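Local coordinates for protein telomerase reverse transcriptase (Candida tropicalis MYA-3404, PDB 6ZD1) that probably extends chromosome ends as a reverse transcriptase, adding telomeric DNA repeats copied from a template within the RNA component of the enzyme, at residues His436-Asp441 with Phe466-Ile471; Pro283-Leu288 with Asp603-Ser608; Thr102-Val107 with Lys134-Lys139. All coordinates share one frame; numbering follows the deposited sequence.

Interaction 1: His436-Asp441 with Phe466-Ile471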
loop_
_atom_site.group_PDB
_atom_site.type_symbol
_atom_site.label_atom_id
_atom_site.label_comp_id
_atom_site.label_asym_id
_atom_site.label_seq_id
_atom_site.Cartn_x
_atom_site.Cartn_y
_atom_site.Cartn_z
ATOM N N HIS A 436 -8.383 -7.280 23.174
ATOM C CA HIS A 436 -9.308 -6.391 23.872
ATOM C C HIS A 436 -8.724 -4.996 24.023
ATOM O O HIS A 436 -9.433 -3.998 23.857
ATOM C CB HIS A 436 -9.672 -6.966 25.239
ATOM C CG HIS A 436 -10.601 -8.135 25.170
ATOM N ND1 HIS A 436 -11.357 -8.549 26.246
ATOM C CD2 HIS A 436 -10.898 -8.979 24.155
ATOM C CE1 HIS A 436 -12.078 -9.599 25.896
ATOM N NE2 HIS A 436 -11.818 -9.882 24.633
ATOM N N SER A 437 -7.429 -4.904 24.340
ATOM C CA SER A 437 -6.801 -3.596 24.488
ATOM C C SER A 437 -6.832 -2.816 23.177
ATOM O O SER A 437 -7.103 -1.609 23.173
ATOM C CB SER A 437 -5.366 -3.756 24.983
ATOM O OG SER A 437 -4.706 -2.503 25.033
ATOM N N GLN A 438 -6.571 -3.488 22.053
ATOM C CA GLN A 438 -6.620 -2.808 20.762
ATOM C C GLN A 438 -8.041 -2.377 20.416
ATOM O O GLN A 438 -8.246 -1.305 19.835
ATOM C CB GLN A 438 -6.059 -3.715 19.667
ATOM C CG GLN A 438 -4.569 -4.003 19.786
ATOM C CD GLN A 438 -3.703 -2.900 19.208
ATOM O OE1 GLN A 438 -3.871 -2.506 18.054
ATOM N NE2 GLN A 438 -2.767 -2.398 20.008
ATOM N N ILE A 439 -9.033 -3.198 20.758
ATOM C CA ILE A 439 -10.416 -2.857 20.445
ATOM C C ILE A 439 -10.909 -1.733 21.348
ATOM O O ILE A 439 -11.465 -0.734 20.878
ATOM C CB ILE A 439 -11.319 -4.096 20.574
ATOM C CG1 ILE A 439 -10.925 -5.172 19.565
ATOM C CG2 ILE A 439 -12.780 -3.707 20.403
ATOM C CD1 ILE A 439 -11.431 -6.549 19.940
ATOM N N GLU A 440 -10.700 -1.874 22.655
ATOM C CA GLU A 440 -11.366 -1.009 23.620
ATOM C C GLU A 440 -10.574 0.243 23.973
ATOM O O GLU A 440 -11.174 1.227 24.416
ATOM C CB GLU A 440 -11.670 -1.796 24.900
ATOM C CG GLU A 440 -12.444 -3.084 24.649
ATOM C CD GLU A 440 -12.624 -3.930 25.899
ATOM O OE1 GLU A 440 -13.636 -4.664 25.973
ATOM O OE2 GLU A 440 -11.756 -3.863 26.800
ATOM N N ASP A 441 -9.255 0.248 23.773
ATOM C CA ASP A 441 -8.422 1.369 24.188
ATOM C C ASP A 441 -7.819 2.134 23.019
ATOM O O ASP A 441 -6.965 2.998 23.237
ATOM C CB ASP A 441 -7.302 0.893 25.118
ATOM C CG ASP A 441 -7.822 0.131 26.319
ATOM O OD1 ASP A 441 -7.500 -1.068 26.444
ATOM O OD2 ASP A 441 -8.557 0.727 27.135
ATOM N N PHE A 466 -4.717 0.202 12.337
ATOM C CA PHE A 466 -4.037 -0.502 13.412
ATOM C C PHE A 466 -3.661 -1.915 12.977
ATOM O O PHE A 466 -4.163 -2.450 11.981
ATOM C CB PHE A 466 -4.908 -0.548 14.665
ATOM C CG PHE A 466 -4.863 0.711 15.476
ATOM C CD1 PHE A 466 -3.902 0.879 16.458
ATOM C CD2 PHE A 466 -5.769 1.729 15.250
ATOM C CE1 PHE A 466 -3.850 2.040 17.203
ATOM C CE2 PHE A 466 -5.724 2.892 15.993
ATOM C CZ PHE A 466 -4.763 3.048 16.971
ATOM N N SER A 467 -2.788 -2.535 13.773
ATOM C CA SER A 467 -2.157 -3.789 13.372
ATOM C C SER A 467 -3.182 -4.887 13.111
ATOM O O SER A 467 -3.058 -5.648 12.144
ATOM C CB SER A 467 -1.165 -4.233 14.448
ATOM O OG SER A 467 -0.278 -3.181 14.786
ATOM N N LEU A 468 -4.193 -4.995 13.968
ATOM C CA LEU A 468 -5.120 -6.116 13.933
ATOM C C LEU A 468 -6.463 -5.780 13.297
ATOM O O LEU A 468 -7.329 -6.657 13.232
ATOM C CB LEU A 468 -5.352 -6.638 15.354
ATOM C CG LEU A 468 -4.116 -6.863 16.225
ATOM C CD1 LEU A 468 -4.518 -7.333 17.613
ATOM C CD2 LEU A 468 -3.164 -7.856 15.571
ATOM N N SER A 469 -6.653 -4.550 12.808
ATOM C CA SER A 469 -7.970 -4.141 12.325
ATOM C C SER A 469 -8.432 -5.009 11.161
ATOM O O SER A 469 -9.588 -5.448 11.117
ATOM C CB SER A 469 -7.948 -2.667 11.922
ATOM O OG SER A 469 -7.613 -1.849 13.029
ATOM N N GLY A 470 -7.538 -5.274 10.206
ATOM C CA GLY A 470 -7.925 -6.087 9.066
ATOM C C GLY A 470 -8.279 -7.507 9.458
ATOM O O GLY A 470 -9.298 -8.047 9.016
ATOM N N ILE A 471 -7.475 -8.118 10.330
ATOM C CA ILE A 471 -7.770 -9.492 10.716
ATOM C C ILE A 471 -8.961 -9.535 11.665
ATOM O O ILE A 471 -9.698 -10.529 11.697
ATOM C CB ILE A 471 -6.526 -10.168 11.320
ATOM C CG1 ILE A 471 -6.754 -11.677 11.442
ATOM C CG2 ILE A 471 -6.170 -9.561 12.670
ATOM C CD1 ILE A 471 -5.479 -12.473 11.564
#
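Gln438, on the last turn of helix 428-440, packs against Phe466 and Leu468; the CA atoms of Gln438 and Leu468 lie 7.7 Å apart, and the two segments together bury 134 Å², more than half of it on Gln438. The glutamine is used twice along its length. Near its root, Gln438 CG meets Leu468 CD1 at 4.0 Å, the two side chains running at about a right angle. Farther out, a bend at chi2 (-82°) carries the amide to the aromatic ring, where Gln438 OE1 lies 3.7 Å from Phe466 CD1. It comes in at a slant, with amide and ring planes 70° apart. Gln438 OE1 is also 4.4 Å from Ser467 N, so proximity here amounts to van der Waals packing without a hydrogen bond between the segments. By sequence and position, 466-471 probably belongs to motif B' of telomerase reverse transcriptases, where a glycine- and serine-containing loop enters helix 469-484; Ser469 OG is tied back to Phe463 O at that entry. Leu468 also packs on Val284 of helix 263-298. By contrast, Ser437, Glu440 and Asp441 are partly exposed. There Glu440 OE1 forms a salt bridge with Lys353 NZ, Ser437 OG gives only a weak bond, 3.4 Å long, to Asp441 OD1, and Asp441 OD2 lies close to the like charge of Glu224.

Interaction 2: Pro283-Leu288 with Asp603-Ser608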
loop_
_atom_site.group_PDB
_atom_site.type_symbol
_atom_site.label_atom_id
_atom_site.label_comp_id
_atom_site.label_asym_id
_atom_site.label_seq_id
_atom_site.Cartn_x
_atom_site.Cartn_y
_atom_site.Cartn_z
ATOM N N PRO A 283 3.131 -11.803 17.312
ATOM C CA PRO A 283 2.587 -13.118 17.691
ATOM C C PRO A 283 1.071 -13.154 17.735
ATOM O O PRO A 283 0.470 -14.134 17.278
ATOM C CB PRO A 283 3.203 -13.362 19.076
ATOM C CG PRO A 283 4.459 -12.580 19.060
ATOM C CD PRO A 283 4.120 -11.331 18.301
ATOM N N VAL A 284 0.434 -12.105 18.261
ATOM C CA VAL A 284 -1.026 -12.087 18.337
ATOM C C VAL A 284 -1.626 -12.212 16.942
ATOM O O VAL A 284 -2.553 -12.996 16.713
ATOM C CB VAL A 284 -1.516 -10.816 19.055
ATOM C CG1 VAL A 284 -3.004 -10.601 18.809
ATOM C CG2 VAL A 284 -1.242 -10.916 20.544
ATOM N N ARG A 285 -1.081 -11.463 15.980
ATOM C CA ARG A 285 -1.593 -11.549 14.617
ATOM C C ARG A 285 -1.307 -12.917 14.006
ATOM O O ARG A 285 -2.143 -13.461 13.274
ATOM C CB ARG A 285 -0.998 -10.434 13.757
ATOM C CG ARG A 285 -1.524 -10.422 12.335
ATOM C CD ARG A 285 -1.314 -9.077 11.663
ATOM N NE ARG A 285 0.094 -8.708 11.566
ATOM C CZ ARG A 285 0.536 -7.654 10.886
ATOM N NH1 ARG A 285 -0.323 -6.874 10.242
ATOM N NH2 ARG A 285 1.834 -7.379 10.843
ATOM N N GLN A 286 -0.150 -13.509 14.325
ATOM C CA GLN A 286 0.185 -14.814 13.759
ATOM C C GLN A 286 -0.764 -15.898 14.259
ATOM O O GLN A 286 -1.211 -16.749 13.478
ATOM C CB GLN A 286 1.627 -15.193 14.094
ATOM C CG GLN A 286 2.694 -14.406 13.356
ATOM C CD GLN A 286 4.091 -14.889 13.706
ATOM O OE1 GLN A 286 4.450 -16.036 13.431
ATOM N NE2 GLN A 286 4.881 -14.021 14.330
ATOM N N VAL A 287 -1.082 -15.887 15.556
ATOM C CA VAL A 287 -1.954 -16.920 16.104
ATOM C C VAL A 287 -3.376 -16.739 15.591
ATOM O O VAL A 287 -4.059 -17.716 15.259
ATOM C CB VAL A 287 -1.896 -16.905 17.642
ATOM C CG1 VAL A 287 -2.823 -17.966 18.222
ATOM C CG2 VAL A 287 -0.468 -17.115 18.113
ATOM N N LEU A 288 -3.836 -15.492 15.490
ATOM C CA LEU A 288 -5.159 -15.246 14.929
ATOM C C LEU A 288 -5.241 -15.749 13.494
ATOM O O LEU A 288 -6.247 -16.348 13.095
ATOM C CB LEU A 288 -5.494 -13.758 14.995
ATOM C CG LEU A 288 -5.713 -13.161 16.387
ATOM C CD1 LEU A 288 -5.955 -11.668 16.281
ATOM C CD2 LEU A 288 -6.871 -13.842 17.093
ATOM N N ASP A 603 -0.076 -3.015 2.372
ATOM C CA ASP A 603 -0.535 -2.820 3.745
ATOM C C ASP A 603 -1.053 -4.146 4.291
ATOM O O ASP A 603 -2.069 -4.671 3.819
ATOM C CB ASP A 603 -1.605 -1.726 3.779
ATOM C CG ASP A 603 -2.095 -1.406 5.188
ATOM O OD1 ASP A 603 -2.791 -2.246 5.794
ATOM O OD2 ASP A 603 -1.795 -0.303 5.689
ATOM N N PHE A 604 -0.345 -4.693 5.282
ATOM C CA PHE A 604 -0.732 -5.931 5.945
ATOM C C PHE A 604 -1.764 -5.710 7.043
ATOM O O PHE A 604 -2.312 -6.685 7.565
ATOM C CB PHE A 604 0.512 -6.615 6.526
ATOM C CG PHE A 604 0.395 -8.109 6.641
ATOM C CD1 PHE A 604 1.381 -8.841 7.286
ATOM C CD2 PHE A 604 -0.687 -8.782 6.097
ATOM C CE1 PHE A 604 1.281 -10.216 7.398
ATOM C CE2 PHE A 604 -0.792 -10.158 6.205
ATOM C CZ PHE A 604 0.194 -10.876 6.857
ATOM N N SER A 605 -2.024 -4.458 7.422
ATOM C CA SER A 605 -3.087 -4.160 8.371
ATOM C C SER A 605 -4.469 -4.206 7.736
ATOM O O SER A 605 -5.464 -4.253 8.464
ATOM C CB SER A 605 -2.867 -2.785 9.004
ATOM O OG SER A 605 -1.686 -2.770 9.782
ATOM N N SER A 606 -4.557 -4.168 6.407
ATOM C CA SER A 606 -5.838 -4.151 5.718
ATOM C C SER A 606 -6.024 -5.282 4.714
ATOM O O SER A 606 -7.160 -5.517 4.286
ATOM C CB SER A 606 -6.034 -2.811 4.991
ATOM O OG SER A 606 -5.751 -1.719 5.849
ATOM N N ASN A 607 -4.964 -5.997 4.341
ATOM C CA ASN A 607 -5.052 -7.045 3.335
ATOM C C ASN A 607 -4.352 -8.302 3.831
ATOM O O ASN A 607 -3.486 -8.255 4.709
ATOM C CB ASN A 607 -4.417 -6.617 2.000
ATOM C CG ASN A 607 -4.839 -5.230 1.567
ATOM O OD1 ASN A 607 -5.880 -5.051 0.935
ATOM N ND2 ASN A 607 -4.022 -4.238 1.893
ATOM N N SER A 608 -4.733 -9.430 3.240
ATOM C CA SER A 608 -4.047 -10.689 3.479
ATOM C C SER A 608 -2.786 -10.768 2.624
ATOM O O SER A 608 -2.602 -10.007 1.671
ATOM C CB SER A 608 -4.963 -11.873 3.173
ATOM O OG SER A 608 -5.276 -11.929 1.792
#
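Arg285 reaches from helix 263-298 to Phe604, bridging backbones whose closest CA atoms, those of Arg285 and Ser605, are 9.8 Å apart. Before it in sequence, Pro283 and Val284 pack on Ile426, and Val284 also on Cys435, both residues being buried. Arg285 itself leaves the helix with CG opposite the backbone N (chi1 -178°), runs outward, then turns at chi3 (61°) to lay its guanidinium beside the phenylalanine. Phe604 CD1 sits over one face of the Arg285 guanidinium, offset toward its rim and 3.9 Å from Arg285 CZ, and the two planes are inclined by 36°, a tilted overlap short of parallel stacking. Arg285 NH1 also comes within 3.3 Å of Phe604 O. Next, Gln286 NE2 bonds to Arg372 O, and Val287 and Leu288 return to the interior against Ile431 and Cys435 respectively. The receiving loop is braced internally: Asn607 ND2 bonds Asp603 O at 2.8 Å on a carbonyl lone pair, and Ser606 OG meets Asp603 OD1 from above the carboxylate plane. Ser608 then N-caps helix 609-637. A reverse transcriptase helix thus meets the loop leading into helix 609-637, consistent with the join between catalytic core and thumb (C-terminal extension) in telomerases.

Interaction 3: Thr102-Val107 with Lys134-Lys139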
loop_
_atom_site.group_PDB
_atom_site.type_symbol
_atom_site.label_atom_id
_atom_site.label_comp_id
_atom_site.label_asym_id
_atom_site.label_seq_id
_atom_site.Cartn_x
_atom_site.Cartn_y
_atom_site.Cartn_z
ATOM N N THR A 102 23.103 23.891 -21.392
ATOM C CA THR A 102 21.779 24.338 -21.813
ATOM C C THR A 102 20.947 23.215 -22.430
ATOM O O THR A 102 19.841 23.475 -22.922
ATOM C CB THR A 102 21.915 25.496 -22.804
ATOM O OG1 THR A 102 20.616 25.883 -23.270
ATOM C CG2 THR A 102 22.775 25.081 -23.989
ATOM N N GLU A 103 21.456 21.985 -22.399
ATOM C CA GLU A 103 20.703 20.804 -22.795
ATOM C C GLU A 103 20.655 19.739 -21.714
ATOM O O GLU A 103 19.680 18.985 -21.656
ATOM C CB GLU A 103 21.289 20.188 -24.075
ATOM C CG GLU A 103 21.295 21.130 -25.262
ATOM C CD GLU A 103 21.495 20.405 -26.572
ATOM O OE1 GLU A 103 20.808 19.386 -26.795
ATOM O OE2 GLU A 103 22.341 20.849 -27.377
ATOM N N ASN A 104 21.677 19.658 -20.856
ATOM C CA ASN A 104 21.563 18.839 -19.654
ATOM C C ASN A 104 20.434 19.331 -18.762
ATOM O O ASN A 104 19.835 18.541 -18.026
ATOM C CB ASN A 104 22.885 18.837 -18.883
ATOM C CG ASN A 104 23.940 17.965 -19.535
ATOM O OD1 ASN A 104 23.631 16.932 -20.129
ATOM N ND2 ASN A 104 25.197 18.377 -19.426
ATOM N N LYS A 105 20.135 20.633 -18.812
ATOM C CA LYS A 105 18.990 21.163 -18.078
ATOM C C LYS A 105 17.692 20.527 -18.558
ATOM O O LYS A 105 16.819 20.189 -17.749
ATOM C CB LYS A 105 18.934 22.685 -18.228
ATOM C CG LYS A 105 17.741 23.347 -17.552
ATOM C CD LYS A 105 17.775 24.862 -17.735
ATOM C CE LYS A 105 16.633 25.542 -16.989
ATOM N NZ LYS A 105 16.643 27.024 -17.158
ATOM N N LYS A 106 17.552 20.347 -19.874
ATOM C CA LYS A 106 16.361 19.697 -20.410
ATOM C C LYS A 106 16.229 18.274 -19.882
ATOM O O LYS A 106 15.125 17.827 -19.551
ATOM C CB LYS A 106 16.402 19.702 -21.939
ATOM C CG LYS A 106 16.375 21.090 -22.565
ATOM C CD LYS A 106 15.109 21.850 -22.184
ATOM C CE LYS A 106 15.429 23.105 -21.376
ATOM N NZ LYS A 106 14.203 23.842 -20.952
ATOM N N VAL A 107 17.346 17.551 -19.796
ATOM C CA VAL A 107 17.307 16.173 -19.317
ATOM C C VAL A 107 16.957 16.133 -17.834
ATOM O O VAL A 107 16.112 15.338 -17.401
ATOM C CB VAL A 107 18.647 15.470 -19.597
ATOM C CG1 VAL A 107 18.583 14.019 -19.142
ATOM C CG2 VAL A 107 18.995 15.560 -21.075
ATOM N N LYS A 134 29.540 15.763 -19.898
ATOM C CA LYS A 134 30.760 16.494 -19.542
ATOM C C LYS A 134 30.552 17.963 -19.249
ATOM O O LYS A 134 31.389 18.559 -18.562
ATOM C CB LYS A 134 31.800 16.381 -20.667
ATOM C CG LYS A 134 32.383 14.996 -20.864
ATOM C CD LYS A 134 33.697 14.792 -20.118
ATOM C CE LYS A 134 34.085 13.319 -20.179
ATOM N NZ LYS A 134 35.342 12.989 -19.453
ATOM N N LEU A 135 29.478 18.564 -19.755
ATOM C CA LEU A 135 29.314 20.007 -19.792
ATOM C C LEU A 135 29.213 20.621 -18.406
ATOM O O LEU A 135 29.179 21.851 -18.298
ATOM C CB LEU A 135 28.094 20.343 -20.656
ATOM C CG LEU A 135 28.233 19.890 -22.119
ATOM C CD1 LEU A 135 26.965 20.149 -22.919
ATOM C CD2 LEU A 135 29.425 20.559 -22.794
ATOM N N SER A 136 29.155 19.804 -17.354
ATOM C CA SER A 136 29.236 20.289 -15.978
ATOM C C SER A 136 30.716 20.426 -15.644
ATOM O O SER A 136 31.335 19.523 -15.082
ATOM C CB SER A 136 28.537 19.334 -15.014
ATOM O OG SER A 136 27.239 18.959 -15.460
ATOM N N LYS A 137 31.293 21.578 -15.988
ATOM C CA LYS A 137 32.716 21.841 -15.770
ATOM C C LYS A 137 32.947 22.179 -14.295
ATOM O O LYS A 137 33.232 23.316 -13.917
ATOM C CB LYS A 137 33.196 22.960 -16.687
ATOM C CG LYS A 137 32.836 22.788 -18.167
ATOM C CD LYS A 137 33.665 21.708 -18.862
ATOM C CE LYS A 137 33.337 21.637 -20.353
ATOM N NZ LYS A 137 34.221 20.694 -21.101
ATOM N N PHE A 138 32.828 21.148 -13.455
ATOM C CA PHE A 138 32.884 21.300 -12.000
ATOM C C PHE A 138 31.812 22.285 -11.523
ATOM O O PHE A 138 32.097 23.357 -10.987
ATOM C CB PHE A 138 34.282 21.725 -11.535
ATOM C CG PHE A 138 35.384 20.823 -12.019
ATOM C CD1 PHE A 138 35.684 19.649 -11.347
ATOM C CD2 PHE A 138 36.125 21.154 -13.144
ATOM C CE1 PHE A 138 36.699 18.821 -11.791
ATOM C CE2 PHE A 138 37.141 20.332 -13.593
ATOM C CZ PHE A 138 37.429 19.163 -12.916
ATOM N N LYS A 139 30.560 21.907 -11.772
ATOM C CA LYS A 139 29.394 22.677 -11.348
ATOM C C LYS A 139 28.362 21.792 -10.649
ATOM O O LYS A 139 28.608 21.262 -9.566
ATOM C CB LYS A 139 28.736 23.371 -12.541
ATOM C CG LYS A 139 29.509 24.554 -13.092
ATOM C CD LYS A 139 30.135 24.239 -14.442
ATOM C CE LYS A 139 29.079 23.967 -15.505
ATOM N NZ LYS A 139 29.658 23.870 -16.876
#
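Asn104 and Leu135 make the van der Waals part of this contact, in which Asn104 ND2 lies 3.7 Å from Leu135 CB. The amide nitrogen is carried there with CG beside the backbone N (chi1 -75°), and it meets the root of the leucine, not its methyl groups. Ser136 adds a fringe, Ser136 OG lying 4.5 Å from Asn104 ND2. Just 115 Å² is buried in all, and Leu135 remains exposed, so the contact is small and lies at the surface.

Polar bonding runs within each segment or to residues nearby, and none passes between the two. Asn104 ND2 donates to Gly100 O, which fixes the amide against the turn leading into its own helix. In 134-139, consecutive inverse gamma turns centred on Ser136 and Lys137 fold the chain tightly: Lys137 N bonds weakly to Leu135 O, and Phe138 N reaches Ser136 O at 2.7 Å. Lys139 NZ also approaches Leu135 O, but at 2.5 Å the bond is doubtfully short.

Aromatic contacts are made with residues beyond the two segments: Lys105 forms a cation-pi pair with Trp99, and the rings of Phe138 and Phe153 meet at about 75°. Within the telomerase RNA-binding domain, the contact thus sets the N-terminal end of helix 104-117 beside the loop that links helix 126-129 to helix 158-179.

Interactions 1 and 2 adjoin, their centres 11 Å apart, and interaction 1 is nested inside the chain loop that interaction 2 closes. They touch directly: Ile471 packs on Leu288, and Ser605 OG gives a weak hydrogen bond to Phe466 O, so segment 466-471 meets both helix 428-440 and the loop before helix 609-637. Interaction 1 is largely buried and interaction 2 lies at the surface; the first packs an amide on apolar groups, the second lays a guanidinium over a ring. Interaction 3, also at the surface, lies about 50 Å from interaction 2 between centres, across the chain's centre, and joins different elements through one amide-to-aliphatic touch.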